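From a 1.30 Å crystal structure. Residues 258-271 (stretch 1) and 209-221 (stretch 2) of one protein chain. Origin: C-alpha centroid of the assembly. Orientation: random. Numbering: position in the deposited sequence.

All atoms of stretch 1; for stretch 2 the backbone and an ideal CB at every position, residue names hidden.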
# COMPACT_ATOMS: atom_id res chain seq x y z
N ASP A 258 10.36 -16.27 14.26
CA ASP A 258 11.54 -15.42 14.27
C ASP A 258 11.74 -14.70 12.95
O ASP A 258 11.97 -13.49 12.92
CB ASP A 258 12.79 -16.20 14.69
CG ASP A 258 12.70 -16.71 16.11
OD1 ASP A 258 12.25 -15.95 16.99
OD2 ASP A 258 13.07 -17.88 16.34
N ASP A 259 11.63 -15.43 11.84
CA ASP A 259 11.68 -14.82 10.52
C ASP A 259 10.55 -13.82 10.32
O ASP A 259 10.76 -12.76 9.74
CB ASP A 259 11.63 -15.89 9.43
CG ASP A 259 12.91 -16.69 9.34
OD1 ASP A 259 13.89 -16.34 10.03
OD2 ASP A 259 12.93 -17.65 8.55
N PHE A 260 9.35 -14.16 10.80
CA PHE A 260 8.22 -13.23 10.73
C PHE A 260 8.50 -11.92 11.46
O PHE A 260 8.26 -10.84 10.91
CB PHE A 260 6.92 -13.85 11.25
CG PHE A 260 5.81 -12.84 11.40
CD1 PHE A 260 5.14 -12.37 10.28
CD2 PHE A 260 5.49 -12.33 12.65
CE1 PHE A 260 4.14 -11.41 10.41
CE2 PHE A 260 4.50 -11.37 12.78
CZ PHE A 260 3.82 -10.92 11.66
N LYS A 261 8.97 -12.01 12.70
CA LYS A 261 9.27 -10.80 13.47
C LYS A 261 10.32 -9.96 12.76
O LYS A 261 10.20 -8.74 12.69
CB LYS A 261 9.69 -11.15 14.89
CG LYS A 261 8.57 -11.77 15.71
CD LYS A 261 9.08 -12.30 17.05
CE LYS A 261 7.96 -12.95 17.82
NZ LYS A 261 8.42 -13.44 19.15
N GLU A 262 11.34 -10.61 12.19
CA GLU A 262 12.36 -9.90 11.44
C GLU A 262 11.78 -9.18 10.21
O GLU A 262 12.06 -8.00 9.97
CB GLU A 262 13.49 -10.85 11.06
CG GLU A 262 14.68 -10.11 10.50
CD GLU A 262 15.91 -10.97 10.26
OE1 GLU A 262 15.95 -12.16 10.65
OE2 GLU A 262 16.87 -10.42 9.69
N ALA A 263 10.95 -9.89 9.46
CA ALA A 263 10.32 -9.34 8.27
C ALA A 263 9.38 -8.18 8.62
O ALA A 263 9.35 -7.15 7.93
CB ALA A 263 9.58 -10.42 7.54
N PHE A 264 8.60 -8.37 9.67
CA PHE A 264 7.58 -7.41 10.12
C PHE A 264 8.27 -6.15 10.65
O PHE A 264 7.84 -5.04 10.37
CB PHE A 264 6.75 -8.08 11.21
CG PHE A 264 5.32 -7.59 11.35
CD1 PHE A 264 4.41 -7.73 10.32
CD2 PHE A 264 4.86 -7.11 12.58
CE1 PHE A 264 3.08 -7.36 10.49
CE2 PHE A 264 3.52 -6.74 12.75
CZ PHE A 264 2.64 -6.87 11.70
N ASP A 265 9.35 -6.34 11.41
CA ASP A 265 10.13 -5.20 11.89
C ASP A 265 10.66 -4.37 10.73
O ASP A 265 10.59 -3.13 10.75
CB ASP A 265 11.33 -5.65 12.74
CG ASP A 265 10.95 -6.09 14.15
OD1 ASP A 265 9.79 -5.95 14.58
OD2 ASP A 265 11.87 -6.59 14.83
N TYR A 266 11.21 -5.02 9.72
CA TYR A 266 11.76 -4.27 8.59
C TYR A 266 10.65 -3.60 7.77
O TYR A 266 10.83 -2.47 7.29
CB TYR A 266 12.62 -5.17 7.70
CG TYR A 266 13.41 -4.44 6.63
CD1 TYR A 266 14.08 -3.25 6.90
CD2 TYR A 266 13.52 -4.98 5.34
CE1 TYR A 266 14.82 -2.60 5.91
CE2 TYR A 266 14.27 -4.35 4.36
CZ TYR A 266 14.91 -3.16 4.65
OH TYR A 266 15.66 -2.53 3.70
N ARG A 267 9.49 -4.25 7.67
CA ARG A 267 8.35 -3.61 7.04
C ARG A 267 7.94 -2.35 7.78
O ARG A 267 7.62 -1.34 7.14
CB ARG A 267 7.17 -4.58 6.91
CG ARG A 267 5.94 -3.95 6.21
CD ARG A 267 6.30 -3.38 4.84
NE ARG A 267 5.16 -2.82 4.11
CZ ARG A 267 4.34 -3.53 3.34
NH1 ARG A 267 4.49 -4.85 3.22
NH2 ARG A 267 3.37 -2.91 2.66
N GLU A 268 7.95 -2.38 9.12
CA GLU A 268 7.62 -1.17 9.87
C GLU A 268 8.56 -0.02 9.49
O GLU A 268 8.13 1.12 9.29
CB GLU A 268 7.65 -1.42 11.38
CG GLU A 268 7.18 -0.22 12.23
CD GLU A 268 8.25 0.86 12.47
OE1 GLU A 268 9.45 0.52 12.55
OE2 GLU A 268 7.88 2.05 12.60
N VAL A 269 9.85 -0.32 9.41
CA VAL A 269 10.85 0.67 9.05
C VAL A 269 10.55 1.25 7.67
O VAL A 269 10.53 2.48 7.47
CB VAL A 269 12.28 0.07 9.09
CG1 VAL A 269 13.30 1.03 8.49
CG2 VAL A 269 12.67 -0.26 10.53
N ARG A 270 10.29 0.38 6.70
CA ARG A 270 10.04 0.83 5.34
C ARG A 270 8.70 1.56 5.22
O ARG A 270 8.54 2.42 4.34
CB ARG A 270 10.15 -0.34 4.36
CG ARG A 270 11.58 -0.84 4.26
CD ARG A 270 11.76 -1.93 3.22
NE ARG A 270 11.21 -3.19 3.70
CZ ARG A 270 10.06 -3.72 3.27
NH1 ARG A 270 9.34 -3.11 2.34
NH2 ARG A 270 9.64 -4.87 3.79
N SER A 271 7.75 1.27 6.12
CA SER A 271 6.45 1.96 6.09
C SER A 271 6.58 3.43 6.48
O SER A 271 5.67 4.22 6.23
CB SER A 271 5.40 1.28 6.98
OG SER A 271 5.57 1.64 8.35
N UNK A 209 1.25 -13.34 -1.02
CA UNK A 209 2.35 -12.76 -1.77
C UNK A 209 2.95 -11.52 -1.09
O UNK A 209 4.15 -11.30 -1.16
CB UNK A 209 1.87 -12.40 -3.18
N UNK A 210 2.11 -10.73 -0.42
CA UNK A 210 2.63 -9.57 0.31
C UNK A 210 3.51 -9.99 1.49
O UNK A 210 4.56 -9.40 1.73
CB UNK A 210 1.47 -8.70 0.81
N UNK A 211 3.09 -11.04 2.22
CA UNK A 211 3.88 -11.55 3.35
C UNK A 211 5.21 -12.09 2.82
O UNK A 211 6.28 -11.83 3.37
CB UNK A 211 3.12 -12.64 4.11
N UNK A 212 5.13 -12.83 1.72
CA UNK A 212 6.33 -13.39 1.09
C UNK A 212 7.31 -12.31 0.67
O UNK A 212 8.51 -12.46 0.82
CB UNK A 212 5.94 -14.23 -0.13
N UNK A 213 6.77 -11.21 0.11
CA UNK A 213 7.57 -10.09 -0.33
C UNK A 213 8.46 -9.60 0.82
O UNK A 213 9.65 -9.36 0.64
CB UNK A 213 6.67 -8.96 -0.85
N UNK A 214 7.86 -9.46 2.00
CA UNK A 214 8.60 -8.97 3.16
C UNK A 214 9.63 -9.97 3.71
O UNK A 214 10.69 -9.57 4.18
CB UNK A 214 7.61 -8.60 4.27
N UNK A 215 9.34 -11.27 3.60
CA UNK A 215 10.34 -12.29 3.93
C UNK A 215 11.55 -12.21 2.99
O UNK A 215 12.70 -12.25 3.43
CB UNK A 215 9.71 -13.68 3.86
N UNK A 216 11.28 -12.07 1.69
CA UNK A 216 12.36 -12.02 0.73
C UNK A 216 13.24 -10.80 0.95
O UNK A 216 14.46 -10.86 0.79
CB UNK A 216 11.80 -12.02 -0.69
N UNK A 217 12.63 -9.69 1.38
CA UNK A 217 13.38 -8.47 1.66
C UNK A 217 14.30 -8.56 2.88
O UNK A 217 15.23 -7.77 3.01
CB UNK A 217 12.40 -7.31 1.86
N UNK A 218 14.05 -9.52 3.77
CA UNK A 218 15.01 -9.81 4.85
C UNK A 218 15.79 -11.09 4.59
O UNK A 218 16.33 -11.70 5.52
CB UNK A 218 14.28 -9.92 6.19
N UNK A 219 15.86 -11.49 3.32
CA UNK A 219 16.71 -12.61 2.89
C UNK A 219 16.31 -13.95 3.50
O UNK A 219 17.16 -14.79 3.83
CB UNK A 219 18.17 -12.31 3.25
N UNK A 220 15.00 -14.15 3.63
CA UNK A 220 14.46 -15.39 4.18
C UNK A 220 13.68 -16.14 3.12
O UNK A 220 12.93 -15.55 2.34
CB UNK A 220 13.57 -15.11 5.39
N UNK A 221 13.87 -17.45 3.06
CA UNK A 221 13.09 -18.27 2.16
C UNK A 221 11.63 -18.27 2.60
O UNK A 221 11.31 -18.03 3.77
CB UNK A 221 13.64 -19.70 2.11

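Stretch 1 is helical, and the helix of 209-217 crosses it almost at a right angle (91°), with 8.4 Å between the axes at closest approach. Position 209 lies beyond the reach of stretch 1, so stretch 1 selects little there, and any helix-compatible side chain would suit; it is Glu209, salt-bridged to position 212.

At 210, CA-to-CB points sideways, but the ideal CB is 5.5 Å from Arg267 NH1. A long acidic or polar side chain could reach that guanidinium. Glu210 does so: its OE2 accepts from Arg267 NH1 at 2.8 Å.

Position 211 points sideways with nothing near its CB, and many residues would suit; it is Val211. Position 212, out of reach and open to any polar or charged side chain, is Lys212, whose NZ lies 3.2 Å from Glu209 OE2. Position 213 also starts sideways, and only a long chain could approach stretch 1. Arg213 brings NH1 to 4.3 Å from Arg270 NH1, a pairing of like charges, with a water that accepts from both.

Position 214 points toward stretch 1, its ideal CB 4.2 Å from Ala263 CB and 4.3 Å from Arg270 NH2, with Arg267 beside it. The small alanine allows close approach, and two guanidiniums favor a short acid; Asn could offer only one acceptor oxygen. Asp214 divides its carboxylate: OD1 takes Arg270 NH2 at 2.8 Å and OD2 takes Arg267 NH1 at 2.9 Å, both in salt bridges.

At 215 CA-to-CB runs sideways, and the ideal CB lies 4.9 Å from Ala263 CB, so a large apolar side chain could extend along the helix toward Asp259 and Phe260. Phe215 does this, with CD1 3.7 Å from Ala263 CB, CZ 4.1 Å from Phe260 CB, and Asp259 O over one ring face. Position 216 is out of reach and would suit any polar or charged side chain; Lys216 makes no contact with stretch 1.

At 217 the CB faces Tyr266 CE2 (4.3 Å) and Arg270 NH2 (4.2 Å), suiting a medium apolar chain or a polar one. Leu217 lays CD1 over a face of the Arg270 guanidinium, 3.5 Å from CZ.

Position 218 points toward Glu262 CG and Ala263 CA, where Val, Ile or Leu seem plausible. Val218 packs CG1 against Tyr266 CB (3.6 Å) and CG2 against Ala263 CB (3.9 Å).

The positive phi at 219 (64°) favors Gly, Asn or Asp; Asn219 leaves stretch 1 untouched.

The CB at 220 is 4.1 Å from Asp259 OD2, with Glu262 nearby, inviting a long basic residue. Lys220 NZ forms a long salt bridge to Asp259 OD1 (3.9 Å), and separate waters link it to both acids.

Position 221 points away, and stretch 1 sets no preference; Asp221 caps a backbone N just past the stretch.

Stretch 2, residues 209-221: EEVKRDFKLVNKD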
# COMPACT_ATOMS: atom_id res chain seq x y z
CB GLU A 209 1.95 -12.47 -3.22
CG GLU A 209 1.68 -13.72 -4.06
CD GLU A 209 2.83 -14.74 -4.03
OE1 GLU A 209 4.01 -14.33 -4.07
OE2 GLU A 209 2.54 -15.95 -3.97
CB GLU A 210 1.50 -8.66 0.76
CG GLU A 210 1.96 -7.31 1.34
CD GLU A 210 2.55 -6.32 0.32
OE1 GLU A 210 2.34 -6.47 -0.91
OE2 GLU A 210 3.22 -5.37 0.77
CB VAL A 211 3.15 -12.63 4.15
CG1 VAL A 211 3.89 -12.90 5.44
CG2 VAL A 211 1.73 -12.19 4.47
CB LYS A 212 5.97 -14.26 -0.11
CG LYS A 212 5.34 -15.59 0.28
CD LYS A 212 4.77 -16.32 -0.93
CE LYS A 212 5.85 -16.68 -1.93
NZ LYS A 212 5.29 -17.43 -3.10
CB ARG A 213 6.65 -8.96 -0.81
CG ARG A 213 7.36 -7.78 -1.44
CD ARG A 213 6.37 -6.69 -1.85
NE ARG A 213 6.91 -5.86 -2.93
CZ ARG A 213 7.72 -4.82 -2.75
NH1 ARG A 213 8.07 -4.45 -1.52
NH2 ARG A 213 8.18 -4.14 -3.79
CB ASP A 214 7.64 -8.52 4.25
CG ASP A 214 7.00 -7.17 3.94
OD1 ASP A 214 7.46 -6.48 2.99
OD2 ASP A 214 6.05 -6.81 4.66
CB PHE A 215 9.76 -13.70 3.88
CG PHE A 215 9.21 -14.19 5.20
CD1 PHE A 215 8.27 -13.45 5.89
CD2 PHE A 215 9.61 -15.42 5.71
CE1 PHE A 215 7.75 -13.91 7.10
CE2 PHE A 215 9.10 -15.89 6.92
CZ PHE A 215 8.16 -15.13 7.60
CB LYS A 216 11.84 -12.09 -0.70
CG LYS A 216 11.24 -13.45 -1.03
CD LYS A 216 10.74 -13.54 -2.46
CE LYS A 216 10.13 -14.92 -2.71
NZ LYS A 216 9.42 -14.98 -4.03
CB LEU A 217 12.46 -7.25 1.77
CG LEU A 217 11.96 -6.77 0.41
CD1 LEU A 217 10.76 -5.86 0.56
CD2 LEU A 217 13.08 -6.09 -0.39
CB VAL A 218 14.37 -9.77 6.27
CG1 VAL A 218 13.89 -8.37 6.58
CG2 VAL A 218 13.24 -10.77 6.39
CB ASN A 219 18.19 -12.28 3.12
CG ASN A 219 18.56 -10.88 2.61
OD1 ASN A 219 18.23 -10.51 1.48
ND2 ASN A 219 19.24 -10.10 3.45
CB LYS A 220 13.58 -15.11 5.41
CG LYS A 220 14.31 -14.45 6.58
CD LYS A 220 15.39 -15.35 7.18
CE LYS A 220 16.18 -14.61 8.25
NZ LYS A 220 17.42 -15.36 8.59
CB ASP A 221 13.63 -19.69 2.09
CG ASP A 221 12.91 -20.51 1.04
OD1 ASP A 221 13.04 -20.16 -0.15
OD2 ASP A 221 12.20 -21.45 1.41
O HOH W 1 7.17 -4.60 1.13
O HOH W 2 10.56 -6.96 5.35
O HOH W 3 18.06 -11.85 7.60
O HOH W 4 18.23 -13.66 10.79
O HOH W 5 16.45 -17.66 9.80
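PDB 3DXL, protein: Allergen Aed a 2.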